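Long-range contacts in glycosyl Hydrolase (Clostridium thermocellum, PDB 6G1I), which probably hydrolyses the O-glycosidic bonds of cellulose through its GH124 catalytic domain, the part of the longer protein described here, which also binds manganese: residues R182-E186 / T206-D210; M72-S77 / G94-T98; G191-R196 / W219-Y223; K34-K39 / H199-F205. The contacts are given in a common frame with arbitrary orientation. Where two conformers were deposited one is given. Residue numbers count along the deposited sequence, not the author numbering.

How the interactions relate
Interactions 1 and 2, their centres about 12 Å apart, build adjoining parts of the glycan-binding groove and both touch the glucose of chain C. Probable hydrogen bonds join them directly: Tyr183 OH to Glu76 OE2 at 2.6 Å and Arg75 NE to Arg182 O at 2.9 Å. Helix 177-196 serves both interaction 1 and interaction 3. Its Tyr194 OH probably bonds to Thr74 OG1 (2.7 Å) and to Thr206 N (3.1 Å), tying interaction 3 to the other two. Interaction 4 closes the longest stretch of chain, with interaction 2 nested inside, and Pro95 CG packs on Val38 CG1 at 3.9 Å. The manganese ion lies about 11 Å from the side chain of Leu96.

Interaction 1. Residues R182-E186 / T206-D210; sequences RYADE and TWDTD. With BGC (beta-D-glucopyranose), chain D; BGC (beta-D-glucopyranose), chain B; BGC (beta-D-glucopyranose), chain C.
A polar contact between a helix and a beta turn forms one wall of the glycan-binding groove in this lysozyme-clan, largely helical catalytic domain. Residues 182-186 belong to helix 177-196, here with a wider pi-type turn at 182-185; residues 206-210 follow that helix in a loop. The loop makes a type II turn from Trp207 to Asp210, closed by Asp210 N to Trp207 O at 2.9 Å, with Asp208 at phi/psi -46/126 and Thr209 at 76/6. The nearest CA atoms, Glu186 and Asp208, are 7.0 Å apart. Arg182, folded back with chi1 to chi3 all m, presents its guanidinium to Asp208 (chi1 t) in a two-pronged salt bridge: NH1 to OD1 is 2.8 Å and NH2 to OD2 2.9 Å. Thr209 CG2 lies over one guanidinium face, 3.7 Å from Arg182 NH1. Glu186 (t, p) accepts the turn amide, Thr209 N to Glu186 OE2 at 2.9 Å, while its OE1 pairs with Arg215, so the close carboxylates of Glu186 and Asp208 are both met by arginines. Held this way, the turn faces the sugar. Glucose carbons of chains B and D pack over one face of the Trp207 indole (chi1 p), the closest pair being Trp207 CE3 and chain D C6 at 3.5 Å, and the O2 hydroxyl of the chain C glucose donates to Asp208 OD2 at 2.7 Å.

Interaction 2. Residues M72-S77 / G94-T98; sequences MATRES and GPLQT. With BGC (beta-D-glucopyranose), chain E; BGC (beta-D-glucopyranose), chain C; FRU (beta-D-fructofuranose), chain F.
The C-terminal part of helix 62-77 packs against the beta turn that links strands 92-93 and 98-99 of the small antiparallel sheet in this lysozyme-clan domain, buried at the floor of the glycan groove. The turn is type I from Gly94 to Gln97 (Gln97 N to Gly94 O, 3.0 Å); Gly94, at phi/psi 95/-180, has angles that call for glycine, and Gln97 is left-handed at 53/62. The backbones come close, Ala73 CA to Leu96 CA being 4.8 Å, because Ala73 offers only a methyl. Into this shallow spot projects the Pro95 carbonyl: its O lies 3.2 Å from Ala73 CA in a CH...O contact and 2.8 Å from Ser77 OG. Beside it Leu96 (m, t) rests its CD2 3.9 Å from Ala73 CB and 4.0 Å from Met72 CB. Glu76 (m, m) curls over the turn, CG 3.5 Å from Leu96 O and OE1 3.3 Å from Gln97 CB. The packing sets both polar ends against the ligand. Gln97 OE1, which also bonds Thr85, accepts from O3 of the chain E glucose at 2.9 Å; Glu76 OE1 accepts from that sugar's O4 at 2.7 Å and Glu76 OE2 from fructose O6 at 2.6 Å.

Interaction 3. Residues G191-R196 / W219-Y223; sequences GAWYLR and WEIYY
Ile221 has the largest area covered by this contact: its side chain (chi1 p, chi2 t) runs straight toward helix 177-196, and its CD1 ends 3.6 Å from Ala192 CB and 4.0 Å from Leu195 CD2. Ala192 CA and Ile221 CA, the nearest pair, are 6.9 Å apart. Arg196, extended beyond chi1 (m, t, t), reaches out from the helix across the isoleucine, with NE 3.7 Å from Ile221 CG2. Its NH2 is 4.2 Å from Glu220 OE2, too far for a salt bridge; a water fills the gap, accepting from Arg196 NH2 at 2.9 Å and lying 2.8 Å from Glu220 OE2. The contact lays a short 3-10 turn, 220-222, at the C-terminus of this catalytic domain, against the last helix of the chain. Beside Ile221, Tyr222 (chi1 m) reaches the helix backbone. Its hydroxyl bonds Ala188 O and sits 3.5 Å from Gly191 C, where a CB would clash; Ala192 N to Tyr222 OH is 3.2 Å, at an angle too poor for a hydrogen bond.

Interaction 4. Residues K34-K39 / H199-F205; sequences KVSEVK and HMSDDEF
Residues 199-205, an irregular loop, curl around the side chain of a lysine on the first turns of helix 35-57. The chain comes closest at Val35 CA and Asp203 CA, 4.7 Å apart. Lys39, almost fully extended (m, t, t, t), delivers its ammonium into the loop, where NZ donates to three carbonyls, His199 O, Asp202 O and Glu204 O, each at 2.8 Å, and makes a 3.0 Å salt bridge with Asp202 OD1. That carboxylate is used twice more: OD1 accepts Glu204 N at 2.9 Å in an Asx turn, and OD2 accepts His199 ND1 at 2.7 Å. At the helix start, Asp203 (chi1 m) lends OD1 to Ser36 N at 2.9 Å and to Ser36 OG at 2.7 Å. Lys34, in the N-cap position, gives its own N to Glu37 OE1 at 2.9 Å. A water donates to Ser36 O and Ser201 O, 2.8 Å from each. Apolar contact is slight: Val35 CG2 meets Phe205 CD1 at 4.0 Å, and Phe205 lies in the glycan pocket. Lys39 and Met200 pack on Tyr194 of helix 177-196 and Phe70 of helix 62-77, so the loop joins helix 35-57 to both.

Interaction 1. Residues R182-E186 / T206-D210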
# COMPACT_ATOMS: atom_id res chain seq x y z
N ARG A 182 -1.02 7.91 14.22
CA ARG A 182 -0.11 6.79 14.29
C ARG A 182 -0.09 5.90 13.05
O ARG A 182 0.89 5.17 12.88
CB ARG A 182 -0.44 5.95 15.53
CG ARG A 182 -0.09 6.62 16.83
CD ARG A 182 1.38 6.62 17.15
NE ARG A 182 1.87 5.26 17.25
CZ ARG A 182 2.64 4.64 16.31
NH1 ARG A 182 3.20 5.31 15.29
NH2 ARG A 182 2.76 3.30 16.37
N TYR A 183 -1.14 5.99 12.26
CA TYR A 183 -1.22 5.16 11.03
C TYR A 183 -1.04 6.01 9.78
O TYR A 183 -0.06 5.84 9.05
CB TYR A 183 -2.52 4.32 10.98
CG TYR A 183 -2.50 3.45 9.75
CD1 TYR A 183 -1.70 2.33 9.70
CD2 TYR A 183 -3.22 3.79 8.64
CE1 TYR A 183 -1.63 1.55 8.52
CE2 TYR A 183 -3.12 3.05 7.45
CZ TYR A 183 -2.30 1.97 7.40
OH TYR A 183 -2.22 1.31 6.17
N ALA A 184 -1.98 6.94 9.52
CA ALA A 184 -1.93 7.69 8.24
C ALA A 184 -0.81 8.72 8.23
O ALA A 184 -0.04 8.78 7.27
CB ALA A 184 -3.25 8.32 7.96
N ASP A 185 -0.76 9.59 9.25
CA ASP A 185 0.29 10.62 9.24
C ASP A 185 1.64 9.96 9.29
O ASP A 185 2.60 10.41 8.66
CB ASP A 185 0.09 11.60 10.40
CG ASP A 185 -1.15 12.45 10.29
OD1 ASP A 185 -1.75 12.51 9.20
OD2 ASP A 185 -1.52 13.04 11.33
N GLU A 186 1.77 8.86 10.06
CA GLU A 186 3.03 8.14 10.12
C GLU A 186 3.41 7.61 8.75
O GLU A 186 4.58 7.67 8.36
CB GLU A 186 2.92 7.01 11.16
CG GLU A 186 4.21 6.30 11.41
CD GLU A 186 5.28 7.09 12.16
OE1 GLU A 186 4.98 8.20 12.69
OE2 GLU A 186 6.44 6.59 12.24
N THR A 206 13.41 2.72 6.84
CA THR A 206 13.00 3.22 8.14
C THR A 206 11.88 2.34 8.69
O THR A 206 11.68 1.22 8.19
CB THR A 206 12.74 4.73 8.06
OG1 THR A 206 12.45 5.23 9.38
CG2 THR A 206 11.61 5.09 7.14
N TRP A 207 11.23 2.80 9.76
CA TRP A 207 10.27 2.00 10.43
C TRP A 207 9.37 2.86 11.31
O TRP A 207 9.76 3.98 11.69
CB TRP A 207 10.94 0.90 11.33
CG TRP A 207 11.89 1.46 12.34
CD1 TRP A 207 11.62 1.89 13.62
CD2 TRP A 207 13.30 1.61 12.17
NE1 TRP A 207 12.75 2.28 14.22
CE2 TRP A 207 13.81 2.14 13.38
CE3 TRP A 207 14.16 1.36 11.12
CZ2 TRP A 207 15.18 2.40 13.57
CZ3 TRP A 207 15.55 1.64 11.29
CH2 TRP A 207 16.04 2.16 12.53
N ASP A 208 8.19 2.37 11.62
CA ASP A 208 7.24 3.04 12.52
C ASP A 208 7.97 3.52 13.75
O ASP A 208 8.60 2.70 14.46
CB ASP A 208 6.19 2.02 12.92
CG ASP A 208 5.08 2.57 13.80
OD1 ASP A 208 4.69 3.72 13.55
OD2 ASP A 208 4.66 1.87 14.76
N THR A 209 7.84 4.80 14.04
CA THR A 209 8.39 5.46 15.25
C THR A 209 9.88 5.69 15.19
O THR A 209 10.45 6.23 16.15
CB THR A 209 8.01 4.82 16.63
OG1 THR A 209 8.78 3.63 16.88
CG2 THR A 209 6.51 4.57 16.69
N ASP A 210 10.55 5.44 14.08
CA ASP A 210 11.99 5.72 13.99
C ASP A 210 12.25 7.22 14.26
O ASP A 210 11.67 8.08 13.60
CB ASP A 210 12.47 5.37 12.60
CG ASP A 210 13.93 5.58 12.36
OD1 ASP A 210 14.68 6.03 13.26
OD2 ASP A 210 14.38 5.31 11.21
C2 BGC D . 15.01 -0.34 16.70
C3 BGC D . 13.75 -1.13 16.38
C4 BGC D . 13.62 -1.30 14.86
C5 BGC D . 14.90 -1.77 14.16
C6 BGC D . 14.80 -1.77 12.62
C1 BGC D . 16.18 -0.96 15.95
O1 BGC D . 17.34 -0.20 16.15
O2 BGC D . 15.20 -0.45 18.11
O3 BGC D . 12.62 -0.47 16.99
O4 BGC D . 12.67 -2.32 14.66
O5 BGC D . 15.99 -0.97 14.53
O6 BGC D . 15.92 -2.42 11.98
C2 BGC B . 10.75 -3.11 13.68
C3 BGC B . 9.33 -2.75 13.20
C4 BGC B . 8.59 -1.95 14.26
C5 BGC B . 9.41 -0.79 14.77
C6 BGC B . 8.73 -0.09 15.93
C1 BGC B . 11.45 -1.88 14.14
O2 BGC B . 11.45 -3.73 12.57
O3 BGC B . 8.66 -3.99 12.88
O4 BGC B . 7.40 -1.34 13.71
O5 BGC B . 10.68 -1.28 15.20
O6 BGC B . 8.56 -0.96 17.01
C2 BGC C . 5.04 -1.31 13.69
C3 BGC C . 3.84 -2.20 13.46
C4 BGC C . 3.91 -2.85 12.11
C5 BGC C . 5.25 -3.57 11.94
C6 BGC C . 5.44 -4.03 10.51
C1 BGC C . 6.28 -2.17 13.55
O2 BGC C . 5.00 -0.75 14.99
O3 BGC C . 2.68 -1.38 13.57
O4 BGC C . 2.91 -3.85 12.00
O5 BGC C . 6.32 -2.69 12.22
O6 BGC C . 6.72 -4.65 10.38

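Interaction 2. Residues M72-S77 / G94-T98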
# COMPACT_ATOMS: atom_id res chain seq x y z
N MET A 72 3.77 3.30 2.82
CA MET A 72 2.86 2.19 3.14
C MET A 72 3.60 0.91 3.38
O MET A 72 3.33 0.18 4.36
CB MET A 72 1.82 1.97 2.04
CG MET A 72 0.79 3.05 1.89
SD MET A 72 -0.60 2.55 0.79
CE MET A 72 -1.47 1.36 1.82
N ALA A 73 4.56 0.58 2.54
CA ALA A 73 5.34 -0.67 2.73
C ALA A 73 6.03 -0.63 4.07
O ALA A 73 6.14 -1.66 4.77
CB ALA A 73 6.33 -0.86 1.61
N THR A 74 6.54 0.54 4.43
CA THR A 74 7.22 0.67 5.72
C THR A 74 6.28 0.51 6.88
O THR A 74 6.55 -0.26 7.82
CB THR A 74 7.97 2.01 5.80
OG1 THR A 74 8.86 2.14 4.68
CG2 THR A 74 8.77 2.09 7.06
N ARG A 75 5.15 1.22 6.84
CA ARG A 75 4.22 1.18 7.94
C ARG A 75 3.61 -0.19 8.15
O ARG A 75 3.31 -0.58 9.29
CB ARG A 75 3.08 2.21 7.69
CG ARG A 75 2.17 2.39 8.88
CD ARG A 75 2.81 3.07 10.06
NE ARG A 75 2.07 3.06 11.30
CZ ARG A 75 2.03 2.04 12.15
NH1 ARG A 75 2.57 0.88 11.83
NH2 ARG A 75 1.44 2.20 13.30
N GLU A 76 3.36 -0.90 7.05
CA GLU A 76 2.63 -2.16 7.08
C GLU A 76 3.52 -3.35 7.29
O GLU A 76 3.06 -4.36 7.90
CB GLU A 76 1.85 -2.31 5.78
CG GLU A 76 0.62 -1.44 5.67
CD GLU A 76 -0.53 -1.82 6.60
OE1 GLU A 76 -0.41 -2.81 7.33
OE2 GLU A 76 -1.59 -1.15 6.55
N SER A 77 4.77 -3.33 6.81
CA SER A 77 5.62 -4.52 6.86
C SER A 77 7.06 -4.23 7.19
O SER A 77 7.88 -5.17 7.19
CB SER A 77 5.60 -5.28 5.51
OG SER A 77 6.27 -4.55 4.51
N GLY A 94 1.98 -9.48 2.42
CA GLY A 94 2.86 -8.76 1.50
C GLY A 94 3.31 -7.46 2.05
O GLY A 94 2.95 -7.02 3.16
N PRO A 95 4.12 -6.73 1.27
CA PRO A 95 4.73 -5.50 1.74
C PRO A 95 3.73 -4.43 2.11
O PRO A 95 4.03 -3.62 3.02
CB PRO A 95 5.61 -5.08 0.58
CG PRO A 95 5.49 -6.00 -0.46
CD PRO A 95 4.57 -7.11 -0.09
N LEU A 96 2.60 -4.35 1.42
CA LEU A 96 1.56 -3.37 1.71
C LEU A 96 0.46 -3.92 2.60
O LEU A 96 -0.49 -3.23 2.88
CB LEU A 96 0.94 -2.79 0.43
CG LEU A 96 1.91 -2.29 -0.61
CD1 LEU A 96 1.16 -1.74 -1.80
CD2 LEU A 96 2.86 -1.28 -0.07
N GLN A 97 0.57 -5.20 3.03
CA GLN A 97 -0.51 -5.84 3.81
C GLN A 97 -1.83 -5.72 3.12
O GLN A 97 -2.79 -5.15 3.58
CB GLN A 97 -0.52 -5.36 5.25
CG GLN A 97 0.74 -5.77 6.03
CD GLN A 97 0.71 -7.22 6.39
OE1 GLN A 97 0.18 -7.59 7.46
NE2 GLN A 97 1.28 -8.09 5.54
N THR A 98 -1.86 -6.33 1.90
CA THR A 98 -3.07 -6.38 1.09
C THR A 98 -4.02 -7.45 1.67
O THR A 98 -3.66 -8.64 1.69
CB THR A 98 -2.69 -6.75 -0.34
OG1 THR A 98 -1.71 -5.81 -0.79
CG2 THR A 98 -3.90 -6.73 -1.23
C2 BGC E . 1.24 -4.92 10.70
C3 BGC E . 0.04 -4.72 9.80
C4 BGC E . -0.88 -3.62 10.37
C5 BGC E . -0.06 -2.39 10.68
C6 BGC E . -0.91 -1.29 11.33
C1 BGC E . 1.91 -3.60 11.04
O2 BGC E . 2.19 -5.79 10.07
O3 BGC E . -0.68 -5.92 9.66
O4 BGC E . -1.95 -3.33 9.49
O5 BGC E . 0.99 -2.70 11.59
O6 BGC E . -1.40 -1.67 12.60
C2 BGC C . 5.04 -1.31 13.69
C3 BGC C . 3.84 -2.20 13.46
C4 BGC C . 3.91 -2.85 12.11
C5 BGC C . 5.25 -3.57 11.94
C6 BGC C . 5.44 -4.03 10.51
C1 BGC C . 6.28 -2.17 13.55
O2 BGC C . 5.00 -0.75 14.99
O3 BGC C . 2.68 -1.38 13.57
O4 BGC C . 2.91 -3.85 12.00
O5 BGC C . 6.32 -2.69 12.22
O6 BGC C . 6.72 -4.65 10.38
C1 FRU F . -3.84 -6.98 9.08
C2 FRU F . -4.43 -5.69 8.60
C3 FRU F . -5.86 -5.75 8.13
C4 FRU F . -5.92 -4.60 7.17
C5 FRU F . -4.57 -4.63 6.51
C6 FRU F . -4.02 -3.30 6.04
O1 FRU F . -4.63 -7.58 10.08
O2 FRU F . -4.33 -4.68 9.63
O3 FRU F . -6.79 -5.69 9.22
O4 FRU F . -6.95 -4.81 6.18
O5 FRU F . -3.69 -5.26 7.46
O6 FRU F . -3.86 -2.36 7.12

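Interaction 3. Residues G191-R196 / W219-Y223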
# COMPACT_ATOMS: atom_id res chain seq x y z
N GLY A 191 7.15 7.69 4.29
CA GLY A 191 7.40 7.74 2.87
C GLY A 191 8.32 8.91 2.53
O GLY A 191 9.23 8.79 1.68
N ALA A 192 8.11 10.06 3.14
CA ALA A 192 8.89 11.24 2.83
C ALA A 192 10.35 11.08 3.22
O ALA A 192 11.22 11.70 2.58
CB ALA A 192 8.26 12.47 3.46
N TRP A 193 10.65 10.25 4.22
CA TRP A 193 12.01 9.95 4.59
C TRP A 193 12.82 9.43 3.42
O TRP A 193 13.99 9.79 3.22
CB TRP A 193 12.06 8.99 5.77
CG TRP A 193 13.41 8.60 6.23
CD1 TRP A 193 14.18 9.29 7.13
CD2 TRP A 193 14.18 7.47 5.83
NE1 TRP A 193 15.36 8.62 7.33
CE2 TRP A 193 15.37 7.48 6.56
CE3 TRP A 193 13.95 6.39 4.94
CZ2 TRP A 193 16.34 6.49 6.42
CZ3 TRP A 193 14.92 5.41 4.86
CH2 TRP A 193 16.09 5.45 5.59
N TYR A 194 12.20 8.56 2.62
CA TYR A 194 12.90 7.99 1.48
C TYR A 194 13.27 9.05 0.45
O TYR A 194 14.37 9.00 -0.15
CB TYR A 194 12.09 6.88 0.79
CG TYR A 194 11.88 5.69 1.71
CD1 TYR A 194 10.79 5.63 2.57
CD2 TYR A 194 12.78 4.65 1.73
CE1 TYR A 194 10.64 4.60 3.48
CE2 TYR A 194 12.62 3.60 2.63
CZ TYR A 194 11.58 3.58 3.48
OH TYR A 194 11.50 2.53 4.41
N LEU A 195 12.39 9.98 0.19
CA LEU A 195 12.67 11.01 -0.79
C LEU A 195 13.63 12.06 -0.27
O LEU A 195 14.50 12.51 -0.99
CB LEU A 195 11.35 11.62 -1.25
CG LEU A 195 11.50 12.58 -2.46
CD1 LEU A 195 12.24 11.99 -3.66
CD2 LEU A 195 10.13 13.05 -2.89
N ARG A 196 13.50 12.43 0.98
CA ARG A 196 14.31 13.48 1.56
C ARG A 196 15.77 13.03 1.77
O ARG A 196 16.63 13.90 1.83
CB ARG A 196 13.69 13.93 2.88
CG ARG A 196 12.44 14.73 2.68
CD ARG A 196 11.63 14.84 3.96
NE ARG A 196 10.70 15.93 3.89
CZ ARG A 196 9.72 16.18 4.77
NH1 ARG A 196 9.38 15.33 5.72
NH2 ARG A 196 9.06 17.33 4.63
N TRP A 219 2.48 15.60 5.40
CA TRP A 219 1.83 15.58 4.08
C TRP A 219 2.42 16.57 3.11
O TRP A 219 2.10 16.55 1.93
CB TRP A 219 0.31 15.76 4.24
CG TRP A 219 -0.31 14.60 4.93
CD1 TRP A 219 -0.62 14.49 6.26
CD2 TRP A 219 -0.62 13.35 4.37
NE1 TRP A 219 -1.11 13.25 6.55
CE2 TRP A 219 -1.14 12.53 5.39
CE3 TRP A 219 -0.52 12.83 3.08
CZ2 TRP A 219 -1.53 11.22 5.16
CZ3 TRP A 219 -0.91 11.52 2.86
CH2 TRP A 219 -1.41 10.72 3.88
N GLU A 220 3.26 17.51 3.58
CA GLU A 220 3.77 18.61 2.80
C GLU A 220 4.34 18.22 1.45
O GLU A 220 4.06 18.90 0.43
CB GLU A 220 4.85 19.39 3.62
CG GLU A 220 5.42 20.55 2.89
CD GLU A 220 6.37 21.42 3.70
OE1 GLU A 220 6.64 22.55 3.28
OE2 GLU A 220 6.91 20.99 4.73
N ILE A 221 5.20 17.19 1.39
CA ILE A 221 5.94 16.94 0.17
C ILE A 221 5.04 16.47 -0.96
O ILE A 221 5.46 16.50 -2.10
CB ILE A 221 7.09 15.88 0.23
CG1 ILE A 221 6.60 14.43 0.57
CG2 ILE A 221 8.25 16.30 1.08
CD1 ILE A 221 7.48 13.30 0.06
N TYR A 222 3.86 15.97 -0.66
CA TYR A 222 3.12 15.20 -1.65
C TYR A 222 2.30 16.04 -2.61
O TYR A 222 1.83 15.49 -3.61
CB TYR A 222 2.20 14.19 -0.94
CG TYR A 222 2.99 13.14 -0.16
CD1 TYR A 222 3.55 12.05 -0.81
CD2 TYR A 222 3.14 13.24 1.19
CE1 TYR A 222 4.29 11.11 -0.12
CE2 TYR A 222 3.88 12.31 1.90
CZ TYR A 222 4.44 11.21 1.22
OH TYR A 222 5.18 10.23 1.88
N TYR A 223 2.12 17.33 -2.32
CA TYR A 223 1.14 18.16 -3.04
C TYR A 223 1.78 19.40 -3.55
O TYR A 223 2.67 19.99 -2.92
CB TYR A 223 -0.08 18.49 -2.18
CG TYR A 223 -0.69 17.21 -1.67
CD1 TYR A 223 -1.47 16.38 -2.50
CD2 TYR A 223 -0.46 16.81 -0.38
CE1 TYR A 223 -1.96 15.19 -2.04
CE2 TYR A 223 -0.92 15.58 0.07
CZ TYR A 223 -1.70 14.79 -0.75
OH TYR A 223 -2.14 13.57 -0.28
OXT TYR A 223 1.36 19.84 -4.65
O HOH W 1 7.16 18.72 6.34

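Interaction 4. Residues K34-K39 / H199-F205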
# COMPACT_ATOMS: atom_id res chain seq x y z
N LYS A 34 15.27 -8.28 -1.39
CA LYS A 34 15.98 -7.14 -0.83
C LYS A 34 15.05 -5.93 -0.81
O LYS A 34 14.13 -5.83 -1.65
CB LYS A 34 17.26 -6.82 -1.57
CG LYS A 34 18.29 -7.91 -1.59
CD LYS A 34 19.54 -7.46 -2.31
CE LYS A 34 20.01 -8.34 -3.44
NZ LYS A 34 21.21 -7.74 -4.10
N VAL A 35 15.33 -4.97 0.03
CA VAL A 35 14.55 -3.72 0.07
C VAL A 35 14.52 -3.07 -1.32
O VAL A 35 13.47 -2.63 -1.78
CB VAL A 35 15.10 -2.81 1.18
CG1 VAL A 35 14.56 -1.38 1.02
CG2 VAL A 35 14.76 -3.37 2.58
N SER A 36 15.68 -3.02 -1.97
CA SER A 36 15.76 -2.43 -3.31
C SER A 36 14.84 -3.14 -4.28
O SER A 36 14.29 -2.50 -5.20
CB SER A 36 17.21 -2.44 -3.84
OG SER A 36 17.74 -3.74 -3.81
N GLU A 37 14.72 -4.45 -4.17
CA GLU A 37 13.85 -5.24 -5.05
C GLU A 37 12.39 -4.96 -4.83
O GLU A 37 11.60 -4.92 -5.77
CB GLU A 37 14.17 -6.74 -4.93
CG GLU A 37 15.57 -7.07 -5.41
CD GLU A 37 15.93 -8.50 -5.24
OE1 GLU A 37 15.84 -9.04 -4.13
OE2 GLU A 37 16.28 -9.17 -6.27
N VAL A 38 11.99 -4.79 -3.54
CA VAL A 38 10.61 -4.45 -3.24
C VAL A 38 10.32 -3.03 -3.74
O VAL A 38 9.26 -2.78 -4.32
CB VAL A 38 10.32 -4.61 -1.75
CG1 VAL A 38 8.88 -4.26 -1.44
CG2 VAL A 38 10.65 -6.01 -1.27
N LYS A 39 11.26 -2.10 -3.54
CA LYS A 39 11.06 -0.74 -4.08
C LYS A 39 10.84 -0.80 -5.58
O LYS A 39 9.99 -0.09 -6.12
CB LYS A 39 12.29 0.13 -3.75
CG LYS A 39 12.36 0.56 -2.30
CD LYS A 39 13.67 1.28 -1.98
CE LYS A 39 13.74 1.72 -0.53
NZ LYS A 39 15.13 2.17 -0.16
N HIS A 199 16.92 7.69 -0.63
CA HIS A 199 16.76 6.25 -0.51
C HIS A 199 15.67 5.73 -1.41
O HIS A 199 14.97 4.77 -1.07
CB HIS A 199 16.47 5.87 0.94
CG HIS A 199 17.50 6.34 1.90
ND1 HIS A 199 18.85 6.07 1.73
CD2 HIS A 199 17.39 7.06 3.05
CE1 HIS A 199 19.51 6.63 2.74
NE2 HIS A 199 18.65 7.22 3.55
N MET A 200 15.55 6.31 -2.60
CA MET A 200 14.48 5.86 -3.51
C MET A 200 14.75 4.57 -4.26
O MET A 200 13.84 3.98 -4.80
CB MET A 200 14.09 6.97 -4.50
CG MET A 200 13.58 8.23 -3.79
SD MET A 200 12.08 7.98 -2.80
CE MET A 200 10.89 7.66 -4.06
N SER A 201 16.02 4.12 -4.26
CA SER A 201 16.34 2.87 -4.96
C SER A 201 17.25 1.92 -4.21
O SER A 201 17.34 0.78 -4.61
CB SER A 201 16.97 3.17 -6.32
OG SER A 201 18.19 3.87 -6.12
N ASP A 202 17.87 2.33 -3.12
CA ASP A 202 18.83 1.55 -2.38
C ASP A 202 18.11 0.58 -1.41
O ASP A 202 16.89 0.39 -1.46
CB ASP A 202 19.82 2.51 -1.68
CG ASP A 202 19.17 3.36 -0.54
OD1 ASP A 202 18.05 3.03 -0.09
OD2 ASP A 202 19.82 4.39 -0.17
N ASP A 203 18.90 -0.06 -0.55
CA ASP A 203 18.38 -1.05 0.41
C ASP A 203 18.06 -0.47 1.77
O ASP A 203 17.72 -1.21 2.68
CB ASP A 203 19.35 -2.22 0.52
CG ASP A 203 19.41 -3.05 -0.73
OD1 ASP A 203 18.40 -3.52 -1.24
OD2 ASP A 203 20.53 -3.20 -1.27
N GLU A 204 18.15 0.86 1.90
CA GLU A 204 17.90 1.45 3.21
C GLU A 204 16.42 1.58 3.50
O GLU A 204 15.60 1.76 2.59
CB GLU A 204 18.59 2.79 3.35
CG GLU A 204 20.10 2.67 3.20
CD GLU A 204 20.88 3.82 3.77
OE1 GLU A 204 21.94 4.10 3.23
OE2 GLU A 204 20.50 4.42 4.80
N PHE A 205 16.07 1.47 4.78
CA PHE A 205 14.68 1.53 5.21
C PHE A 205 14.61 2.20 6.56
O PHE A 205 15.56 2.18 7.34
CB PHE A 205 14.06 0.13 5.22
CG PHE A 205 14.69 -0.82 6.22
CD1 PHE A 205 15.85 -1.51 5.90
CD2 PHE A 205 14.17 -0.98 7.48
CE1 PHE A 205 16.46 -2.34 6.84
CE2 PHE A 205 14.74 -1.82 8.41
CZ PHE A 205 15.88 -2.51 8.10
O HOH W 2 15.41 -0.21 -6.33